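Local atomic coordinates of hypothetical protein Atu1826 (Agrobacterium tumefaciens, PDB entry 2I3D), a protein that is of unknown function but is probably a hydrolase of the alpha/beta-hydrolase fold, related in sequence to the S15 X-Pro dipeptidyl-peptidases. Residues L104-A108 with I135-L139; P48-I52 with L111-Q115; F97-E103 with F131-I135. One frame throughout, in Å; residues are numbered along the deposited sequence. Where two conformers were deposited one is given.

In the fold
All three contacts use helix 101-117 of the alpha/beta-hydrolase fold. Contacts 1 and 3 set it against helix 131-142 and share Ile-135; contact 2 sets it against strand 49-53. Contacts 1 and 2 belong to the core, are carried by aliphatic carbons, with alanines taking part in contact 1, and meet where Leu-139 CD2 lies 4.2 Å from Leu-111 CD2. Contact 3, at the N-terminal ends of the two helices, is largely buried but includes the exposed His-99. Here aromatic rings, a glutamate carboxylate and a glycine join the aliphatic packing of Ile-135, close to a probable nucleophile elbow. The centres of contacts 2 and 3 are about 17 Å apart.

Contact 1: residues L104-A108 with I135-L139; sequences LSDAA and IGMQL
Two helices on the same face of an alpha/beta-hydrolase sheet, 101-117 and 131-142, are joined here by Leu-104, Ala-107 and Ala-108 on one and Ile-135, Gln-138 and Leu-139 on the other. The short axes cross at -58° and come within 9.6 Å. At this ordinary spacing the alanines leave room for the larger side chains of Ile-135 and Leu-139.

Leu-104 buries the most surface of any residue here. With CG anti to the backbone N (chi1 177°), its two methyls, CD1 and CD2, both rest against CB of Gln-138. CD1 also comes to 3.7 Å from Leu-139 N, whose N-H is already spent on the helical bond to Ile-135 O, so a methyl can cover it without cost. The side chain of Gln-138 runs obliquely past Leu-104, its OE1 3.7 Å from CD2. A glutamine suits this half-open margin, its CB serving the packing while NE2 bonds weakly to Trp-134 O.

Ile-135 packs against the backbone at the start of the other segment: its CG2 lies 3.7 Å from Leu-104 CA, and meets Ala-107 CB at 4.0 Å. Leu-139 answers one turn later: its CD1 rests 3.9 Å from Ala-108 CA, while CD2 touches Ala-107 CB at 4.2 Å. The single methyl of Ala-107 thus touches both branched side chains, and the short side chain of Ala-108 lets a leucine methyl approach its main chain.

Beneath the pair, Ala-107 and Ile-135 both lie on Leu-53 of strand 49-53. Neighbouring helices packed over one face of a mostly parallel sheet, the second starting at a probable nucleophile elbow, are typical of the alpha/beta-hydrolase core.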
loop_
_atom_site.group_PDB
_atom_site.type_symbol
_atom_site.label_atom_id
_atom_site.label_comp_id
_atom_site.label_asym_id
_atom_site.label_seq_id
_atom_site.Cartn_x
_atom_site.Cartn_y
_atom_site.Cartn_z
ATOM N N LEU B 104 -8.817 -17.433 7.943
ATOM C CA LEU B 104 -8.910 -18.607 7.096
ATOM C C LEU B 104 -10.388 -18.935 6.799
ATOM O O LEU B 104 -10.728 -19.220 5.659
ATOM C CB LEU B 104 -8.224 -19.825 7.740
ATOM C CG LEU B 104 -8.346 -21.127 6.935
ATOM C CD1 LEU B 104 -7.777 -21.038 5.524
ATOM C CD2 LEU B 104 -7.632 -22.263 7.701
ATOM N N SER B 105 -11.263 -18.828 7.803
ATOM C CA SER B 105 -12.700 -19.047 7.583
ATOM C C SER B 105 -13.270 -18.046 6.605
ATOM O O SER B 105 -14.051 -18.430 5.721
ATOM C CB SER B 105 -13.464 -19.020 8.905
ATOM O OG SER B 105 -13.025 -20.169 9.623
ATOM N N ASP B 106 -12.837 -16.772 6.727
ATOM C CA ASP B 106 -13.236 -15.745 5.768
ATOM C C ASP B 106 -12.857 -16.118 4.335
ATOM O O ASP B 106 -13.667 -16.004 3.420
ATOM C CB ASP B 106 -12.565 -14.399 6.092
ATOM C CG ASP B 106 -13.052 -13.799 7.410
ATOM O OD1 ASP B 106 -14.129 -14.258 7.900
ATOM O OD2 ASP B 106 -12.346 -12.890 7.959
ATOM N N ALA B 107 -11.604 -16.554 4.143
ATOM C CA ALA B 107 -11.127 -16.937 2.801
ATOM C C ALA B 107 -11.906 -18.141 2.223
ATOM O O ALA B 107 -12.231 -18.178 1.043
ATOM C CB ALA B 107 -9.588 -17.250 2.865
ATOM N N ALA B 108 -12.198 -19.131 3.066
ATOM C CA ALA B 108 -13.031 -20.259 2.652
ATOM C C ALA B 108 -14.435 -19.810 2.237
ATOM O O ALA B 108 -14.943 -20.274 1.217
ATOM C CB ALA B 108 -13.102 -21.282 3.786
ATOM N N ILE B 135 -2.402 -17.372 5.305
ATOM C CA ILE B 135 -3.794 -17.803 5.092
ATOM C C ILE B 135 -3.982 -18.532 3.737
ATOM O O ILE B 135 -4.643 -19.586 3.661
ATOM C CB ILE B 135 -4.774 -16.623 5.209
ATOM C CG1 ILE B 135 -4.578 -15.874 6.556
ATOM C CG2 ILE B 135 -6.248 -17.118 4.971
ATOM C CD1 ILE B 135 -4.996 -16.723 7.796
ATOM N N GLY B 136 -3.355 -18.011 2.667
ATOM C CA GLY B 136 -3.500 -18.627 1.368
ATOM C C GLY B 136 -3.011 -20.068 1.321
ATOM O O GLY B 136 -3.658 -20.951 0.723
HETATM N N MSE B 137 -1.869 -20.312 1.946
HETATM C CA MSE B 137 -1.322 -21.672 1.910
HETATM C C MSE B 137 -2.161 -22.622 2.783
HETATM O O MSE B 137 -2.240 -23.825 2.486
HETATM C CB MSE B 137 0.185 -21.706 2.200
HETATM C CG MSE B 137 0.983 -20.914 1.140
HETATM SE SE MSE B 137 2.888 -21.209 1.142
HETATM C CE MSE B 137 2.899 -22.869 0.088
ATOM N N GLN B 138 -2.788 -22.087 3.839
ATOM C CA GLN B 138 -3.690 -22.902 4.640
ATOM C C GLN B 138 -4.930 -23.245 3.784
ATOM O O GLN B 138 -5.451 -24.376 3.823
ATOM C CB GLN B 138 -4.103 -22.156 5.900
ATOM C CG GLN B 138 -2.967 -22.025 6.914
ATOM C CD GLN B 138 -3.430 -21.267 8.157
ATOM O OE1 GLN B 138 -4.230 -21.789 8.960
ATOM N NE2 GLN B 138 -2.975 -20.006 8.282
ATOM N N LEU B 139 -5.409 -22.284 3.000
ATOM C CA LEU B 139 -6.595 -22.565 2.174
ATOM C C LEU B 139 -6.239 -23.627 1.109
ATOM O O LEU B 139 -7.004 -24.569 0.857
ATOM C CB LEU B 139 -7.100 -21.284 1.525
ATOM C CG LEU B 139 -8.386 -21.418 0.698
ATOM C CD1 LEU B 139 -9.582 -21.730 1.621
ATOM C CD2 LEU B 139 -8.609 -20.128 -0.096
#

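Contact 2: residues P48-I52 with L111-Q115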
loop_
_atom_site.group_PDB
_atom_site.type_symbol
_atom_site.label_atom_id
_atom_site.label_comp_id
_atom_site.label_asym_id
_atom_site.label_seq_id
_atom_site.Cartn_x
_atom_site.Cartn_y
_atom_site.Cartn_z
ATOM N N PRO B 48 -11.021 -20.398 -14.543
ATOM C CA PRO B 48 -10.506 -20.662 -13.210
ATOM C C PRO B 48 -10.751 -19.453 -12.320
ATOM O O PRO B 48 -10.879 -18.339 -12.827
ATOM C CB PRO B 48 -9.006 -20.839 -13.447
ATOM C CG PRO B 48 -8.704 -19.992 -14.659
ATOM C CD PRO B 48 -9.943 -20.233 -15.533
ATOM N N ILE B 49 -10.841 -19.707 -11.014
ATOM C CA ILE B 49 -11.017 -18.664 -10.002
ATOM C C ILE B 49 -9.673 -18.289 -9.350
ATOM O O ILE B 49 -8.863 -19.145 -9.025
ATOM C CB ILE B 49 -12.018 -19.097 -8.918
ATOM C CG1 ILE B 49 -13.423 -19.222 -9.551
ATOM C CG2 ILE B 49 -12.071 -18.091 -7.760
ATOM C CD1 ILE B 49 -14.400 -20.110 -8.783
ATOM N N ALA B 50 -9.482 -16.998 -9.122
ATOM C CA ALA B 50 -8.316 -16.552 -8.367
ATOM C C ALA B 50 -8.806 -15.775 -7.143
ATOM O O ALA B 50 -9.657 -14.893 -7.285
ATOM C CB ALA B 50 -7.409 -15.679 -9.230
ATOM N N ILE B 51 -8.301 -16.116 -5.959
ATOM C CA ILE B 51 -8.613 -15.400 -4.708
ATOM C C ILE B 51 -7.325 -14.717 -4.235
ATOM O O ILE B 51 -6.269 -15.385 -4.146
ATOM C CB ILE B 51 -9.067 -16.389 -3.595
ATOM C CG1 ILE B 51 -10.250 -17.256 -4.100
ATOM C CG2 ILE B 51 -9.441 -15.666 -2.321
ATOM C CD1 ILE B 51 -11.597 -16.518 -4.381
ATOM N N ILE B 52 -7.416 -13.435 -3.903
ATOM C CA ILE B 52 -6.231 -12.639 -3.527
ATOM C C ILE B 52 -6.370 -12.185 -2.071
ATOM O O ILE B 52 -7.421 -11.568 -1.725
ATOM C CB ILE B 52 -6.072 -11.374 -4.440
ATOM C CG1 ILE B 52 -6.444 -11.684 -5.897
ATOM C CG2 ILE B 52 -4.649 -10.781 -4.270
ATOM C CD1 ILE B 52 -5.542 -12.697 -6.598
ATOM N N LEU B 111 -14.128 -18.043 -1.151
ATOM C CA LEU B 111 -14.012 -19.032 -2.225
ATOM C C LEU B 111 -15.345 -19.748 -2.500
ATOM O O LEU B 111 -15.738 -19.901 -3.664
ATOM C CB LEU B 111 -12.887 -20.037 -1.940
ATOM C CG LEU B 111 -12.606 -21.008 -3.101
ATOM C CD1 LEU B 111 -12.469 -20.361 -4.535
ATOM C CD2 LEU B 111 -11.357 -21.824 -2.760
ATOM N N ASP B 112 -16.057 -20.094 -1.428
ATOM C CA ASP B 112 -17.404 -20.727 -1.583
ATOM C C ASP B 112 -18.355 -19.799 -2.346
ATOM O O ASP B 112 -19.121 -20.237 -3.239
ATOM C CB ASP B 112 -18.025 -21.033 -0.213
ATOM C CG ASP B 112 -17.340 -22.178 0.521
ATOM O OD1 ASP B 112 -16.550 -22.966 -0.062
ATOM O OD2 ASP B 112 -17.644 -22.314 1.719
ATOM N N TRP B 113 -18.339 -18.521 -1.972
ATOM C CA TRP B 113 -19.198 -17.532 -2.613
ATOM C C TRP B 113 -18.939 -17.427 -4.117
ATOM O O TRP B 113 -19.897 -17.522 -4.928
ATOM C CB TRP B 113 -19.044 -16.194 -1.932
ATOM C CG TRP B 113 -19.857 -15.108 -2.512
ATOM C CD1 TRP B 113 -21.183 -14.844 -2.254
ATOM C CD2 TRP B 113 -19.423 -14.122 -3.447
ATOM N NE1 TRP B 113 -21.581 -13.734 -2.961
ATOM C CE2 TRP B 113 -20.529 -13.278 -3.711
ATOM C CE3 TRP B 113 -18.203 -13.858 -4.081
ATOM C CZ2 TRP B 113 -20.449 -12.192 -4.583
ATOM C CZ3 TRP B 113 -18.126 -12.773 -4.964
ATOM C CH2 TRP B 113 -19.245 -11.956 -5.203
ATOM N N VAL B 114 -17.667 -17.276 -4.520
ATOM C CA VAL B 114 -17.335 -17.180 -5.951
ATOM C C VAL B 114 -17.721 -18.479 -6.651
ATOM O O VAL B 114 -18.310 -18.464 -7.736
ATOM C CB VAL B 114 -15.830 -16.827 -6.237
ATOM C CG1 VAL B 114 -15.607 -16.567 -7.754
ATOM C CG2 VAL B 114 -15.410 -15.647 -5.472
ATOM N N GLN B 115 -17.438 -19.608 -6.008
ATOM C CA GLN B 115 -17.806 -20.886 -6.590
ATOM C C GLN B 115 -19.324 -21.104 -6.718
ATOM O O GLN B 115 -19.776 -21.781 -7.640
ATOM C CB GLN B 115 -17.157 -22.019 -5.805
ATOM C CG GLN B 115 -15.669 -22.165 -6.090
ATOM C CD GLN B 115 -15.013 -23.227 -5.220
ATOM O OE1 GLN B 115 -15.612 -23.732 -4.256
ATOM N NE2 GLN B 115 -13.783 -23.588 -5.569
#
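Ile-49 and Ile-51, two residues apart on strand 49-53, turn toward Leu-111 and Val-114 of helix 101-117, which covers this face of the sheet and runs at 151° to the strand. Nearly all the contact is aliphatic. Leu-111 CD1 reaches both isoleucines, 4.0 Å from Ile-49 CG2 and 3.8 Å from Ile-51 CG1. Its CG stands anti to the backbone N (chi1 -174°), which carries the branch in over the strand.

Val-114 points the other way, alongside both isoleucines, and divides its methyls between them. CG1 meets Ile-49 CG2 at 3.9 Å; CG2 meets Ile-51 CD1 at 4.1 Å. Beta-branched isoleucine suits the extended strand, and the short valine lets the helix lie close to it.

The second kind of contact involves a polar residue used for its carbons. Gln-115 offers CG to Ile-49 CD1 at 3.6 Å, while its amide extends on to bond through NE2 with Glu-145 OE2.

On the strand's other face, Ala-50 and Ile-52 pack against helix 66-77, so the strand is sandwiched between helices. With no polar bond between the two segments, the attraction across this interface rests on methyl packing and probably the exclusion of water, while the glutamine amide is kept at the margin.

Contact 3: residues F97-E103 with F131-I135; sequences FDHGAGE and FGAWI
Phe-131 and Trp-134, on the first turn of the helix that follows a probable nucleophile elbow, receive the loop 97-100 and the start of helix 101-117. Phe-97 and Phe-131 meet head-on as side chains, their ring planes inclined at 45°, and CZ of Phe-97 is 3.5 Å from CE2 of Phe-131. His-99 O lies in the plane of the Phe-131 ring at its edge, 3.5 Å from CE1, where the weakly positive ring hydrogens suit an oxygen. Glu-103 crosses Phe-131 at about a right angle, CB and CG touching its CE2 and CZ end, and its OE1 approaches the same ring edge, 3.6 Å from CZ. His-99 O also approaches the edge of Trp-134, 3.4 Å from CZ3, while the His-99 ring meets CH2 of the indole.

Gly-100, the N-cap residue, lets the indole lie against its bare CA, in a backbone shape (phi 166°) that suits glycine. Its O touches Ile-135 CD1.

Farther out, Trp-134 is anchored by NE1 to Asp-160 O and stacks on Tyr-159. Asp-98 OD1 accepts Gly-100 N at 3.0 Å by its anti lone pair, an Asx turn, and also Gly-102 N at 2.9 Å by its syn one. A bend at chi2 (85°) swings the Glu-103 carboxylate back to the loop. There OE2, placed over the centre of the Phe-97 ring, accepts an almost straight bond of 2.9 Å from Asp-98 N through its syn lone pair.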
loop_
_atom_site.group_PDB
_atom_site.type_symbol
_atom_site.label_atom_id
_atom_site.label_comp_id
_atom_site.label_asym_id
_atom_site.label_seq_id
_atom_site.Cartn_x
_atom_site.Cartn_y
_atom_site.Cartn_z
ATOM N N PHE B 97 -10.504 -8.849 14.204
ATOM C CA PHE B 97 -9.389 -9.609 13.665
ATOM C C PHE B 97 -8.930 -10.633 14.708
ATOM O O PHE B 97 -9.056 -10.401 15.916
ATOM C CB PHE B 97 -8.285 -8.655 13.242
ATOM C CG PHE B 97 -7.378 -9.204 12.154
ATOM C CD1 PHE B 97 -7.703 -9.035 10.785
ATOM C CD2 PHE B 97 -6.203 -9.863 12.510
ATOM C CE1 PHE B 97 -6.846 -9.539 9.783
ATOM C CE2 PHE B 97 -5.360 -10.358 11.561
ATOM C CZ PHE B 97 -5.658 -10.190 10.188
ATOM N N ASP B 98 -8.500 -11.804 14.261
ATOM C CA ASP B 98 -7.939 -12.763 15.182
ATOM C C ASP B 98 -6.653 -13.357 14.609
ATOM O O ASP B 98 -6.216 -12.957 13.529
ATOM C CB ASP B 98 -8.972 -13.811 15.609
ATOM C CG ASP B 98 -9.393 -14.745 14.489
ATOM O OD1 ASP B 98 -8.525 -15.228 13.732
ATOM O OD2 ASP B 98 -10.598 -15.032 14.374
ATOM N N HIS B 99 -6.019 -14.241 15.357
ATOM C CA HIS B 99 -4.651 -14.617 15.029
ATOM C C HIS B 99 -4.564 -15.283 13.669
ATOM O O HIS B 99 -3.510 -15.229 13.038
ATOM C CB HIS B 99 -4.055 -15.546 16.090
ATOM C CG HIS B 99 -2.700 -16.076 15.714
ATOM N ND1 HIS B 99 -2.518 -17.294 15.084
ATOM C CD2 HIS B 99 -1.468 -15.521 15.824
ATOM C CE1 HIS B 99 -1.227 -17.469 14.833
ATOM N NE2 HIS B 99 -0.568 -16.416 15.290
ATOM N N GLY B 100 -5.649 -15.869 13.176
ATOM C CA GLY B 100 -5.587 -16.473 11.834
ATOM C C GLY B 100 -6.755 -17.377 11.531
ATOM O O GLY B 100 -7.213 -17.433 10.405
ATOM N N ALA B 101 -7.239 -18.136 12.525
ATOM C CA ALA B 101 -8.370 -19.040 12.253
ATOM C C ALA B 101 -9.572 -18.346 11.592
ATOM O O ALA B 101 -10.179 -18.866 10.630
ATOM C CB ALA B 101 -8.809 -19.749 13.534
ATOM N N GLY B 102 -9.940 -17.177 12.117
ATOM C CA GLY B 102 -11.082 -16.461 11.527
ATOM C C GLY B 102 -10.823 -16.034 10.087
ATOM O O GLY B 102 -11.702 -16.078 9.231
ATOM N N GLU B 103 -9.599 -15.607 9.809
ATOM C CA GLU B 103 -9.296 -15.106 8.479
ATOM C C GLU B 103 -9.256 -16.244 7.480
ATOM O O GLU B 103 -9.695 -16.078 6.326
ATOM C CB GLU B 103 -7.994 -14.291 8.512
ATOM C CG GLU B 103 -8.225 -12.901 9.223
ATOM C CD GLU B 103 -8.102 -12.995 10.732
ATOM O OE1 GLU B 103 -7.269 -13.796 11.204
ATOM O OE2 GLU B 103 -8.802 -12.247 11.441
ATOM N N PHE B 131 0.953 -11.858 5.695
ATOM C CA PHE B 131 -0.029 -12.684 6.429
ATOM C C PHE B 131 -0.998 -13.394 5.440
ATOM O O PHE B 131 -1.378 -14.553 5.639
ATOM C CB PHE B 131 -0.777 -11.779 7.401
ATOM C CG PHE B 131 -1.975 -12.421 8.091
ATOM C CD1 PHE B 131 -1.831 -13.033 9.321
ATOM C CD2 PHE B 131 -3.250 -12.249 7.569
ATOM C CE1 PHE B 131 -2.955 -13.539 9.976
ATOM C CE2 PHE B 131 -4.381 -12.746 8.216
ATOM C CZ PHE B 131 -4.227 -13.397 9.401
ATOM N N GLY B 132 -1.400 -12.690 4.372
ATOM C CA GLY B 132 -2.243 -13.276 3.344
ATOM C C GLY B 132 -1.653 -14.540 2.707
ATOM O O GLY B 132 -2.416 -15.412 2.308
ATOM N N ALA B 133 -0.308 -14.635 2.611
ATOM C CA ALA B 133 0.309 -15.832 2.011
ATOM C C ALA B 133 0.135 -17.000 2.992
ATOM O O ALA B 133 0.021 -18.169 2.576
ATOM C CB ALA B 133 1.789 -15.592 1.751
ATOM N N TRP B 134 0.221 -16.713 4.296
ATOM C CA TRP B 134 0.010 -17.793 5.288
ATOM C C TRP B 134 -1.432 -18.306 5.250
ATOM O O TRP B 134 -1.692 -19.550 5.205
ATOM C CB TRP B 134 0.404 -17.266 6.675
ATOM C CG TRP B 134 0.261 -18.241 7.812
ATOM C CD1 TRP B 134 0.888 -19.452 7.963
ATOM C CD2 TRP B 134 -0.560 -18.051 8.971
ATOM N NE1 TRP B 134 0.469 -20.058 9.155
ATOM C CE2 TRP B 134 -0.398 -19.203 9.797
ATOM C CE3 TRP B 134 -1.463 -17.039 9.371
ATOM C CZ2 TRP B 134 -1.074 -19.338 11.021
ATOM C CZ3 TRP B 134 -2.106 -17.160 10.567
ATOM C CH2 TRP B 134 -1.919 -18.288 11.391
ATOM N N ILE B 135 -2.402 -17.372 5.305
ATOM C CA ILE B 135 -3.794 -17.803 5.092
ATOM C C ILE B 135 -3.982 -18.532 3.737
ATOM O O ILE B 135 -4.643 -19.586 3.661
ATOM C CB ILE B 135 -4.774 -16.623 5.209
ATOM C CG1 ILE B 135 -4.578 -15.874 6.556
ATOM C CG2 ILE B 135 -6.248 -17.118 4.971
ATOM C CD1 ILE B 135 -4.996 -16.723 7.796
#